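Local coordinates for PaaX domain-containing protein, C-domain protein (Mycobacterium tuberculosis, PDB 3KFW), which is of unknown function but is probably a transcriptional regulator of the PaaX repressor type, at residues R114-N128 and H194-L206. Numbering follows the deposited sequence.
Sequences RFGELREGVWMRPDN and HLLTDPMLPAELL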
loop_
_atom_site.group_PDB
_atom_site.type_symbol
_atom_site.label_atom_id
_atom_site.label_comp_id
_atom_site.label_asym_id
_atom_site.label_seq_id
_atom_site.Cartn_x
_atom_site.Cartn_y
_atom_site.Cartn_z
ATOM N N ARG A 114 16.055 -10.125 -9.449
ATOM C CA ARG A 114 15.586 -9.559 -10.711
ATOM C C ARG A 114 14.081 -9.647 -10.876
ATOM O O ARG A 114 13.576 -10.009 -11.938
ATOM C CB ARG A 114 16.388 -10.143 -11.879
ATOM C CG ARG A 114 17.871 -9.989 -11.548
ATOM C CD ARG A 114 18.774 -10.654 -12.512
ATOM N NE ARG A 114 20.076 -10.028 -12.371
ATOM C CZ ARG A 114 21.200 -10.708 -12.382
ATOM N NH1 ARG A 114 21.146 -12.032 -12.516
ATOM N NH2 ARG A 114 22.364 -10.079 -12.224
ATOM N N PHE A 115 13.389 -9.323 -9.778
ATOM C CA PHE A 115 11.955 -9.062 -9.766
ATOM C C PHE A 115 11.709 -7.576 -9.996
ATOM O O PHE A 115 12.529 -6.763 -9.603
ATOM C CB PHE A 115 11.340 -9.521 -8.437
ATOM C CG PHE A 115 11.144 -11.019 -8.363
ATOM C CD1 PHE A 115 12.221 -11.869 -8.098
ATOM C CD2 PHE A 115 9.903 -11.574 -8.548
ATOM C CE1 PHE A 115 12.052 -13.233 -8.045
ATOM C CE2 PHE A 115 9.732 -12.949 -8.489
ATOM C CZ PHE A 115 10.804 -13.773 -8.260
ATOM N N GLY A 116 10.617 -7.245 -10.689
ATOM C CA GLY A 116 10.185 -5.856 -10.843
ATOM C C GLY A 116 8.944 -5.596 -9.994
ATOM O O GLY A 116 8.116 -6.470 -9.750
ATOM N N GLU A 117 8.829 -4.382 -9.526
ATOM C CA GLU A 117 7.724 -4.013 -8.709
ATOM C C GLU A 117 6.548 -3.520 -9.587
ATOM O O GLU A 117 6.621 -2.420 -10.165
ATOM C CB GLU A 117 8.189 -2.937 -7.718
ATOM C CG GLU A 117 7.127 -2.479 -6.761
ATOM C CD GLU A 117 7.710 -1.670 -5.665
ATOM O OE1 GLU A 117 7.177 -1.728 -4.541
ATOM O OE2 GLU A 117 8.747 -0.998 -5.910
ATOM N N LEU A 118 5.484 -4.329 -9.684
ATOM C CA LEU A 118 4.282 -3.916 -10.402
ATOM C C LEU A 118 3.637 -2.754 -9.692
ATOM O O LEU A 118 2.961 -1.931 -10.319
ATOM C CB LEU A 118 3.270 -5.056 -10.538
ATOM C CG LEU A 118 1.914 -4.745 -11.250
ATOM C CD1 LEU A 118 2.004 -4.164 -12.701
ATOM C CD2 LEU A 118 0.999 -5.959 -11.241
ATOM N N ARG A 119 3.846 -2.673 -8.371
ATOM C CA ARG A 119 3.109 -1.713 -7.519
ATOM C C ARG A 119 3.426 -2.085 -6.113
ATOM O O ARG A 119 4.060 -3.130 -5.871
ATOM C CB ARG A 119 1.599 -1.769 -7.820
ATOM C CG ARG A 119 0.811 -3.024 -7.405
ATOM C CD ARG A 119 -0.644 -2.637 -6.886
ATOM N NE ARG A 119 -0.540 -2.520 -5.430
ATOM C CZ ARG A 119 -1.180 -1.645 -4.640
ATOM N NH1 ARG A 119 -2.069 -0.776 -5.114
ATOM N NH2 ARG A 119 -0.920 -1.664 -3.343
ATOM N N GLU A 120 3.074 -1.249 -5.170
ATOM C CA GLU A 120 3.423 -1.526 -3.745
ATOM C C GLU A 120 3.048 -2.989 -3.341
ATOM O O GLU A 120 1.845 -3.369 -3.337
ATOM C CB GLU A 120 2.782 -0.478 -2.792
ATOM N N GLY A 121 4.086 -3.794 -3.075
ATOM C CA GLY A 121 3.945 -5.129 -2.481
ATOM C C GLY A 121 3.710 -6.291 -3.468
ATOM O O GLY A 121 3.459 -7.426 -3.040
ATOM N N VAL A 122 3.747 -6.000 -4.774
ATOM C CA VAL A 122 3.577 -6.980 -5.810
ATOM C C VAL A 122 4.825 -7.004 -6.721
ATOM O O VAL A 122 5.046 -6.081 -7.523
ATOM C CB VAL A 122 2.356 -6.624 -6.714
ATOM C CG1 VAL A 122 2.073 -7.744 -7.634
ATOM C CG2 VAL A 122 1.109 -6.319 -5.888
ATOM N N TRP A 123 5.621 -8.063 -6.622
ATOM C CA TRP A 123 6.816 -8.201 -7.394
ATOM C C TRP A 123 6.637 -9.391 -8.320
ATOM O O TRP A 123 6.010 -10.374 -7.923
ATOM C CB TRP A 123 8.003 -8.412 -6.472
ATOM C CG TRP A 123 8.312 -7.285 -5.563
ATOM C CD1 TRP A 123 7.720 -7.019 -4.343
ATOM C CD2 TRP A 123 9.319 -6.292 -5.734
ATOM N NE1 TRP A 123 8.304 -5.933 -3.756
ATOM C CE2 TRP A 123 9.279 -5.452 -4.580
ATOM C CE3 TRP A 123 10.251 -6.018 -6.747
ATOM C CZ2 TRP A 123 10.100 -4.332 -4.432
ATOM C CZ3 TRP A 123 11.089 -4.917 -6.597
ATOM C CH2 TRP A 123 11.002 -4.079 -5.455
HETATM N N MSE A 124 7.143 -9.303 -9.555
HETATM C CA MSE A 124 6.944 -10.383 -10.549
HETATM C C MSE A 124 8.123 -10.494 -11.424
HETATM O O MSE A 124 8.910 -9.569 -11.513
HETATM C CB MSE A 124 5.806 -10.101 -11.521
HETATM C CG MSE A 124 4.506 -10.022 -10.905
HETATM SE SE MSE A 124 3.158 -9.328 -12.129
HETATM C CE MSE A 124 2.882 -10.959 -13.173
ATOM N N ARG A 125 8.218 -11.622 -12.103
ATOM C CA ARG A 125 9.186 -11.804 -13.178
ATOM C C ARG A 125 8.804 -13.074 -13.912
ATOM O O ARG A 125 8.037 -13.865 -13.387
ATOM C CB ARG A 125 10.640 -11.864 -12.655
ATOM C CG ARG A 125 10.970 -13.125 -11.887
ATOM C CD ARG A 125 12.254 -13.751 -12.396
ATOM N NE ARG A 125 13.111 -12.710 -12.951
ATOM C CZ ARG A 125 13.465 -12.627 -14.225
ATOM N NH1 ARG A 125 13.050 -13.525 -15.078
ATOM N NH2 ARG A 125 14.227 -11.629 -14.622
ATOM N N PRO A 126 9.292 -13.257 -15.156
ATOM C CA PRO A 126 8.998 -14.526 -15.845
ATOM C C PRO A 126 9.629 -15.705 -15.102
ATOM O O PRO A 126 10.619 -15.512 -14.429
ATOM C CB PRO A 126 9.641 -14.335 -17.212
ATOM C CG PRO A 126 9.771 -12.859 -17.387
ATOM C CD PRO A 126 9.941 -12.265 -16.044
ATOM N N ASP A 127 9.098 -16.919 -15.210
ATOM C CA ASP A 127 9.681 -17.997 -14.427
ATOM C C ASP A 127 10.859 -18.684 -15.123
ATOM O O ASP A 127 11.181 -19.824 -14.782
ATOM C CB ASP A 127 8.620 -19.008 -13.991
ATOM C CG ASP A 127 8.135 -19.865 -15.120
ATOM O OD1 ASP A 127 8.465 -19.536 -16.269
ATOM O OD2 ASP A 127 7.431 -20.880 -14.876
ATOM N N ASN A 128 11.493 -17.992 -16.079
ATOM C CA ASN A 128 12.668 -18.509 -16.810
ATOM C C ASN A 128 13.965 -18.601 -15.958
ATOM O O ASN A 128 14.845 -19.368 -16.279
ATOM C CB ASN A 128 12.898 -17.726 -18.121
ATOM C CG ASN A 128 13.265 -16.255 -17.881
ATOM O OD1 ASN A 128 12.703 -15.603 -17.002
ATOM N ND2 ASN A 128 14.218 -15.740 -18.649
ATOM N N HIS A 194 25.992 -2.629 -15.025
ATOM C CA HIS A 194 24.785 -2.564 -15.775
ATOM C C HIS A 194 24.130 -3.946 -15.973
ATOM O O HIS A 194 22.906 -4.075 -15.837
ATOM C CB HIS A 194 25.013 -1.859 -17.102
ATOM C CG HIS A 194 23.757 -1.354 -17.721
ATOM N ND1 HIS A 194 22.820 -0.637 -17.008
ATOM C CD2 HIS A 194 23.273 -1.462 -18.978
ATOM C CE1 HIS A 194 21.827 -0.291 -17.809
ATOM N NE2 HIS A 194 22.081 -0.776 -19.011
ATOM N N LEU A 195 24.905 -4.960 -16.289
ATOM C CA LEU A 195 24.335 -6.306 -16.412
ATOM C C LEU A 195 23.681 -6.839 -15.119
ATOM O O LEU A 195 22.692 -7.592 -15.173
ATOM C CB LEU A 195 25.379 -7.281 -16.919
ATOM C CG LEU A 195 25.860 -6.936 -18.333
ATOM C CD1 LEU A 195 27.185 -7.601 -18.685
ATOM C CD2 LEU A 195 24.793 -7.289 -19.361
ATOM N N LEU A 196 24.217 -6.416 -13.970
ATOM C CA LEU A 196 23.759 -6.862 -12.662
ATOM C C LEU A 196 22.287 -6.590 -12.511
ATOM O O LEU A 196 21.600 -7.325 -11.770
ATOM C CB LEU A 196 24.524 -6.158 -11.528
ATOM C CG LEU A 196 25.895 -6.731 -11.092
ATOM C CD1 LEU A 196 26.390 -5.917 -9.892
ATOM C CD2 LEU A 196 25.842 -8.208 -10.740
ATOM N N THR A 197 21.832 -5.531 -13.200
ATOM C CA THR A 197 20.443 -5.108 -13.187
ATOM C C THR A 197 19.646 -5.649 -14.360
ATOM O O THR A 197 18.487 -5.271 -14.518
ATOM C CB THR A 197 20.260 -3.537 -13.177
ATOM O OG1 THR A 197 20.453 -3.015 -14.478
ATOM C CG2 THR A 197 21.206 -2.805 -12.160
ATOM N N ASP A 198 20.264 -6.504 -15.200
ATOM C CA ASP A 198 19.603 -7.024 -16.381
ATOM C C ASP A 198 18.332 -7.787 -15.976
ATOM O O ASP A 198 18.396 -8.699 -15.121
ATOM C CB ASP A 198 20.536 -7.962 -17.122
ATOM C CG ASP A 198 19.989 -8.394 -18.520
ATOM O OD1 ASP A 198 18.757 -8.402 -18.811
ATOM O OD2 ASP A 198 20.836 -8.732 -19.354
ATOM N N PRO A 199 17.178 -7.430 -16.590
ATOM C CA PRO A 199 15.997 -8.180 -16.195
ATOM C C PRO A 199 15.936 -9.595 -16.746
ATOM O O PRO A 199 15.035 -10.332 -16.374
ATOM C CB PRO A 199 14.835 -7.314 -16.680
ATOM C CG PRO A 199 15.411 -6.442 -17.700
ATOM C CD PRO A 199 16.811 -6.195 -17.296
HETATM N N MSE A 200 16.895 -9.979 -17.607
HETATM C CA MSE A 200 17.083 -11.381 -17.998
HETATM C C MSE A 200 15.830 -11.921 -18.609
HETATM O O MSE A 200 15.367 -12.987 -18.197
HETATM C CB MSE A 200 17.345 -12.194 -16.749
HETATM C CG MSE A 200 18.388 -13.172 -16.903
HETATM SE SE MSE A 200 19.946 -12.098 -17.239
HETATM C CE MSE A 200 20.629 -11.903 -15.427
ATOM N N LEU A 201 15.270 -11.168 -19.562
ATOM C CA LEU A 201 13.960 -11.467 -20.102
ATOM C C LEU A 201 14.063 -12.618 -21.095
ATOM O O LEU A 201 15.057 -12.732 -21.805
ATOM C CB LEU A 201 13.360 -10.215 -20.784
ATOM C CG LEU A 201 12.834 -9.034 -19.938
ATOM C CD1 LEU A 201 12.375 -7.881 -20.777
ATOM C CD2 LEU A 201 11.669 -9.425 -19.034
ATOM N N PRO A 202 13.023 -13.455 -21.189
ATOM C CA PRO A 202 13.073 -14.480 -22.232
ATOM C C PRO A 202 12.944 -13.879 -23.637
ATOM O O PRO A 202 12.257 -12.861 -23.804
ATOM C CB PRO A 202 11.824 -15.303 -21.950
ATOM C CG PRO A 202 10.859 -14.323 -21.371
ATOM C CD PRO A 202 11.659 -13.283 -20.647
ATOM N N ALA A 203 13.593 -14.524 -24.619
ATOM C CA ALA A 203 13.463 -14.234 -26.073
ATOM C C ALA A 203 12.223 -13.453 -26.521
ATOM O O ALA A 203 12.358 -12.359 -27.028
ATOM C CB ALA A 203 13.552 -15.509 -26.859
ATOM N N GLU A 204 11.034 -14.010 -26.314
ATOM C CA GLU A 204 9.762 -13.441 -26.804
ATOM C C GLU A 204 9.469 -12.035 -26.309
ATOM O O GLU A 204 8.598 -11.352 -26.862
ATOM C CB GLU A 204 8.571 -14.299 -26.369
ATOM C CG GLU A 204 8.594 -15.722 -26.863
ATOM C CD GLU A 204 9.451 -16.678 -25.990
ATOM O OE1 GLU A 204 10.703 -16.496 -25.830
ATOM O OE2 GLU A 204 8.839 -17.640 -25.469
ATOM N N LEU A 205 10.137 -11.615 -25.229
ATOM C CA LEU A 205 9.768 -10.342 -24.615
ATOM C C LEU A 205 10.832 -9.310 -24.853
ATOM O O LEU A 205 10.597 -8.138 -24.586
ATOM C CB LEU A 205 9.483 -10.479 -23.110
ATOM C CG LEU A 205 8.500 -11.576 -22.730
ATOM C CD1 LEU A 205 8.324 -11.603 -21.276
ATOM C CD2 LEU A 205 7.114 -11.386 -23.430
ATOM N N LEU A 206 11.994 -9.755 -25.337
ATOM C CA LEU A 206 13.130 -8.865 -25.617
ATOM C C LEU A 206 12.776 -8.018 -26.843
ATOM O O LEU A 206 12.433 -8.576 -27.873
ATOM C CB LEU A 206 14.382 -9.661 -25.937
ATOM C CG LEU A 206 15.101 -10.417 -24.819
ATOM C CD1 LEU A 206 16.249 -11.321 -25.438
ATOM C CD2 LEU A 206 15.649 -9.483 -23.729
#
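R114 reaches across to the carbonyl of L196 with two nitrogens of its guanidinium, side-on: NE lies 3.2 Å and NH2 2.9 Å from L196 O. The oxygen sits within 4° of the guanidinium plane, yet both donors approach from one face of the carbonyl, well above its plane. The chain is extended from CG to NE (chi2 173°), which carries the charged end past D198 O to the turn L195-D198. Over one guanidinium face lies the CE methyl of the selenomethionine M200, though its closeness is doubtful, and NH1 has its own acceptor in A76 O.

R125 mainly braces its own segment. CG lies over the centre of the F115 ring, 3.6 Å above its plane, and bends at chi2 and chi3 then turn the guanidinium. NE donates to R114 O over 2.9 Å and NH1 to P126 O, while NH2 is directed across at P199 O, a separation too short to be trusted. N128 supplies a straighter bond, ND2 to M200 O at 3.0 Å and 171°, with the acceptor close to the amide plane. Next to it the P126 ring crosses that of P202 at about a right angle, CG to CD 3.8 Å.

R114, R125, P126, N128, M200 and P202, all buried, form the tight part. The packing is looser where the exposed L196 side chain leaves only CD2 near R114 NH2, at 4.2 Å, and at L205, whose CD1 stays 4.3 Å from P126 CG. D198 closes an Asx turn onto M200 N and forms a salt bridge with R216. The arrangement is an interdomain junction: side chains from the Cas2-like domain, R114 itself the C-prime residue of a Schellman motif, bind backbone carbonyls of a PaaX-like C-terminal domain loop.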